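Local coordinates for protein NAD dependent epimerase/dehydratase family (uncultured archaeon MedDCM-OCT-S05-C57, PDB 5Y1F) that binds NAD(+) and probably oxidises L-threonine at its beta-hydroxyl group as a monomeric threonine dehydrogenase, at residues A[67-72]-A[101-106]. Numbering follows the deposited sequence.
Sequences DIRDIE and PELCHD. With NAD (nicotinamide-adenine-dinucleotide), chain B.
Arg69 and Asp106 carry the one salt bridge between the loop ahead of helix 71-80 and the first turns of helix 101-122: Arg69 NH1 donates to Asp106 OD2 at 3.0 Å. The oxygen lies close to the guanidinium plane, yet the nitrogen reaches it from well above the carboxylate plane, the two planes being 58° apart. Van der Waals contact is slight: the CD methylene of Arg69 touches Asp106 OD2 at 3.3 Å, and the Leu103 CD1 methyl meets Arg69 NH1 at 3.6 Å, oblique to the guanidinium. A second carboxylate grips the arginine side-on: Arg69 NE donates almost straight (174°) to Asp67 OD1, while Arg69 NH2 bonds Asp67 OD2 on its syn lone pair at 2.8 Å. The bend at chi3 (-69°) turns the NE/NH2 edge of the guanidinium toward this acid. Asp67 OD1 also accepts from the backbone N of Arg69 through its anti lone pair, closing an Asx turn within the type I turn 67-70. This loop follows strand 62-65 of the Rossmann-type sheet and forms part of the adenine end of the NAD site. There Ile68 N donates to NAD N1A at 2.9 Å and Asp67 OD1 takes a bond from NAD N6A at 3.1 Å, so both polar positions on this edge of the base are read. Asp67 OD1 thus gathers three donors, two of them from Arg69. With an alanine here in place of the arginine, the carboxylates of Asp67 and Asp106 would probably lose their shared cation, Asp67 being held less firmly by its backbone and adenine bonds. Farther along helix 101-122, Asn114 ND2 bonds Ile68 O, a second tie between loop and helix.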
loop_
_atom_site.group_PDB
_atom_site.type_symbol
_atom_site.label_atom_id
_atom_site.label_comp_id
_atom_site.label_asym_id
_atom_site.label_seq_id
_atom_site.Cartn_x
_atom_site.Cartn_y
_atom_site.Cartn_z
ATOM N N ASP A 67 2.861 -8.249 17.549
ATOM C CA ASP A 67 3.779 -8.515 16.443
ATOM C C ASP A 67 3.067 -9.536 15.558
ATOM O O ASP A 67 2.554 -10.559 16.029
ATOM C CB ASP A 67 5.102 -9.094 16.989
ATOM C CG ASP A 67 6.186 -9.161 15.981
ATOM O OD1 ASP A 67 5.944 -9.720 14.893
ATOM O OD2 ASP A 67 7.269 -8.609 16.239
ATOM N N ILE A 68 3.055 -9.278 14.247
ATOM C CA ILE A 68 2.355 -10.119 13.313
ATOM C C ILE A 68 2.927 -11.518 13.255
ATOM O O ILE A 68 2.271 -12.443 12.766
ATOM C CB ILE A 68 2.349 -9.443 11.919
ATOM C CG1 ILE A 68 1.264 -10.046 11.015
ATOM C CG2 ILE A 68 3.713 -9.539 11.256
ATOM C CD1 ILE A 68 -0.104 -9.554 11.415
ATOM N N ARG A 69 4.155 -11.679 13.749
ATOM C CA ARG A 69 4.775 -12.990 13.845
ATOM C C ARG A 69 4.336 -13.807 15.046
ATOM O O ARG A 69 4.627 -15.000 15.103
ATOM C CB ARG A 69 6.301 -12.856 13.827
ATOM C CG ARG A 69 6.834 -12.220 12.541
ATOM C CD ARG A 69 8.259 -11.777 12.624
ATOM N NE ARG A 69 8.391 -10.642 13.517
ATOM C CZ ARG A 69 9.504 -9.947 13.695
ATOM N NH1 ARG A 69 10.630 -10.314 13.070
ATOM N NH2 ARG A 69 9.493 -8.868 14.493
ATOM N N ASP A 70 3.655 -13.209 15.986
ATOM C CA ASP A 70 3.265 -13.845 17.267
ATOM C C ASP A 70 1.888 -14.404 17.061
ATOM O O ASP A 70 0.886 -13.750 17.261
ATOM C CB ASP A 70 3.248 -12.752 18.363
ATOM C CG ASP A 70 2.802 -13.246 19.738
ATOM O OD1 ASP A 70 2.730 -12.368 20.642
ATOM O OD2 ASP A 70 2.344 -14.394 19.863
ATOM N N ILE A 71 1.869 -15.668 16.665
ATOM C CA ILE A 71 0.574 -16.286 16.335
ATOM C C ILE A 71 -0.404 -16.387 17.503
ATOM O O ILE A 71 -1.606 -16.200 17.363
ATOM C CB ILE A 71 0.739 -17.630 15.624
ATOM C CG1 ILE A 71 -0.588 -18.110 15.073
ATOM C CG2 ILE A 71 1.216 -18.703 16.571
ATOM C CD1 ILE A 71 -1.152 -17.228 14.019
ATOM N N GLU A 72 0.137 -16.628 18.697
ATOM C CA GLU A 72 -0.737 -16.769 19.844
ATOM C C GLU A 72 -1.491 -15.475 20.193
ATOM O O GLU A 72 -2.697 -15.460 20.391
ATOM C CB GLU A 72 0.057 -17.280 21.036
ATOM C CG GLU A 72 -0.570 -17.138 22.397
ATOM C CD GLU A 72 0.371 -17.635 23.479
ATOM O OE1 GLU A 72 0.822 -16.808 24.304
ATOM O OE2 GLU A 72 0.748 -18.834 23.415
ATOM N N PRO A 101 17.205 -8.152 4.507
ATOM C CA PRO A 101 16.414 -9.152 3.790
ATOM C C PRO A 101 15.738 -10.151 4.711
ATOM O O PRO A 101 14.627 -10.568 4.443
ATOM C CB PRO A 101 17.428 -9.837 2.856
ATOM C CG PRO A 101 18.494 -8.804 2.663
ATOM C CD PRO A 101 18.554 -7.999 3.923
ATOM N N GLU A 102 16.399 -10.568 5.798
ATOM C CA GLU A 102 15.846 -11.586 6.648
ATOM C C GLU A 102 14.610 -11.088 7.372
ATOM O O GLU A 102 13.616 -11.818 7.474
ATOM C CB GLU A 102 16.893 -12.029 7.682
ATOM C CG GLU A 102 18.056 -12.805 7.079
ATOM C CD GLU A 102 17.645 -14.004 6.240
ATOM O OE1 GLU A 102 17.808 -13.956 4.996
ATOM O OE2 GLU A 102 17.199 -15.018 6.824
ATOM N N LEU A 103 14.675 -9.854 7.833
ATOM C CA LEU A 103 13.536 -9.249 8.502
ATOM C C LEU A 103 12.335 -9.130 7.540
ATOM O O LEU A 103 11.205 -9.373 7.900
ATOM C CB LEU A 103 13.904 -7.878 9.057
ATOM C CG LEU A 103 12.756 -7.174 9.785
ATOM C CD1 LEU A 103 12.442 -7.871 11.106
ATOM C CD2 LEU A 103 13.110 -5.705 10.006
ATOM N N CYS A 104 12.616 -8.692 6.322
ATOM C CA CYS A 104 11.556 -8.532 5.327
ATOM C C CYS A 104 10.874 -9.870 5.089
ATOM O O CYS A 104 9.640 -9.933 5.073
ATOM C CB CYS A 104 12.192 -8.012 4.051
ATOM S SG CYS A 104 11.057 -7.648 2.719
ATOM N N HIS A 105 11.632 -10.941 4.866
ATOM C CA HIS A 105 10.999 -12.223 4.624
ATOM C C HIS A 105 10.157 -12.638 5.834
ATOM O O HIS A 105 9.060 -13.134 5.718
ATOM C CB HIS A 105 12.028 -13.312 4.288
ATOM C CG HIS A 105 11.422 -14.669 4.151
ATOM N ND1 HIS A 105 11.300 -15.566 5.194
ATOM C CD2 HIS A 105 10.728 -15.205 3.123
ATOM C CE1 HIS A 105 10.570 -16.598 4.801
ATOM N NE2 HIS A 105 10.243 -16.421 3.541
ATOM N N ASP A 106 10.759 -12.534 7.024
ATOM C CA ASP A 106 10.119 -12.988 8.229
ATOM C C ASP A 106 8.788 -12.277 8.436
ATOM O O ASP A 106 7.728 -12.916 8.546
ATOM C CB ASP A 106 11.083 -12.806 9.396
ATOM C CG ASP A 106 10.571 -13.381 10.724
ATOM O OD1 ASP A 106 9.709 -14.237 10.733
ATOM O OD2 ASP A 106 11.176 -12.937 11.760
HETATM P PA NAD B . 4.063 1.186 6.362
HETATM O O1A NAD B . 3.733 2.688 6.431
HETATM O O2A NAD B . 5.536 0.777 6.576
HETATM O O5B NAD B . 3.111 0.466 7.462
HETATM C C5B NAD B . 3.366 -0.870 7.842
HETATM C C4B NAD B . 3.090 -1.000 9.310
HETATM O O4B NAD B . 3.465 -2.359 9.594
HETATM C C3B NAD B . 3.949 -0.101 10.184
HETATM O O3B NAD B . 3.100 0.704 10.969
HETATM C C2B NAD B . 4.776 -1.085 11.023
HETATM O O2B NAD B . 4.965 -0.723 12.403
HETATM C C1B NAD B . 3.970 -2.363 10.911
HETATM N N9A NAD B . 4.827 -3.543 11.142
HETATM C C8A NAD B . 6.100 -3.719 10.735
HETATM N N7A NAD B . 6.592 -4.862 11.209
HETATM C C5A NAD B . 5.623 -5.384 11.962
HETATM C C6A NAD B . 5.498 -6.597 12.780
HETATM N N6A NAD B . 6.526 -7.474 12.894
HETATM N N1A NAD B . 4.333 -6.831 13.376
HETATM C C2A NAD B . 3.343 -5.959 13.307
HETATM N N3A NAD B . 3.370 -4.845 12.575
HETATM C C4A NAD B . 4.472 -4.537 11.907
HETATM O O3 NAD B . 3.567 0.514 4.997
HETATM P PN NAD B . 2.372 1.028 4.042
HETATM O O1N NAD B . 1.204 1.560 4.883
HETATM O O2N NAD B . 2.940 1.975 3.003
HETATM O O5D NAD B . 1.959 -0.367 3.335
HETATM C C5D NAD B . 0.930 -1.140 3.867
HETATM C C4D NAD B . 0.774 -2.331 2.912
HETATM O O4D NAD B . 0.586 -1.844 1.556
HETATM C C3D NAD B . 1.976 -3.250 2.897
HETATM O O3D NAD B . 1.526 -4.592 2.569
HETATM C C2D NAD B . 2.764 -2.751 1.672
HETATM O O2D NAD B . 3.600 -3.802 1.128
HETATM C C1D NAD B . 1.608 -2.371 0.728
HETATM N N1N NAD B . 2.026 -1.385 -0.290
HETATM C C2N NAD B . 2.240 -0.065 -0.002
HETATM C C3N NAD B . 2.637 0.817 -0.981
HETATM C C7N NAD B . 2.846 2.306 -0.725
HETATM O O7N NAD B . 3.249 2.993 -1.626
HETATM N N7N NAD B . 2.545 2.818 0.441
HETATM C C4N NAD B . 2.817 0.356 -2.274
HETATM C C5N NAD B . 2.645 -0.991 -2.549
HETATM C C6N NAD B . 2.243 -1.839 -1.535
#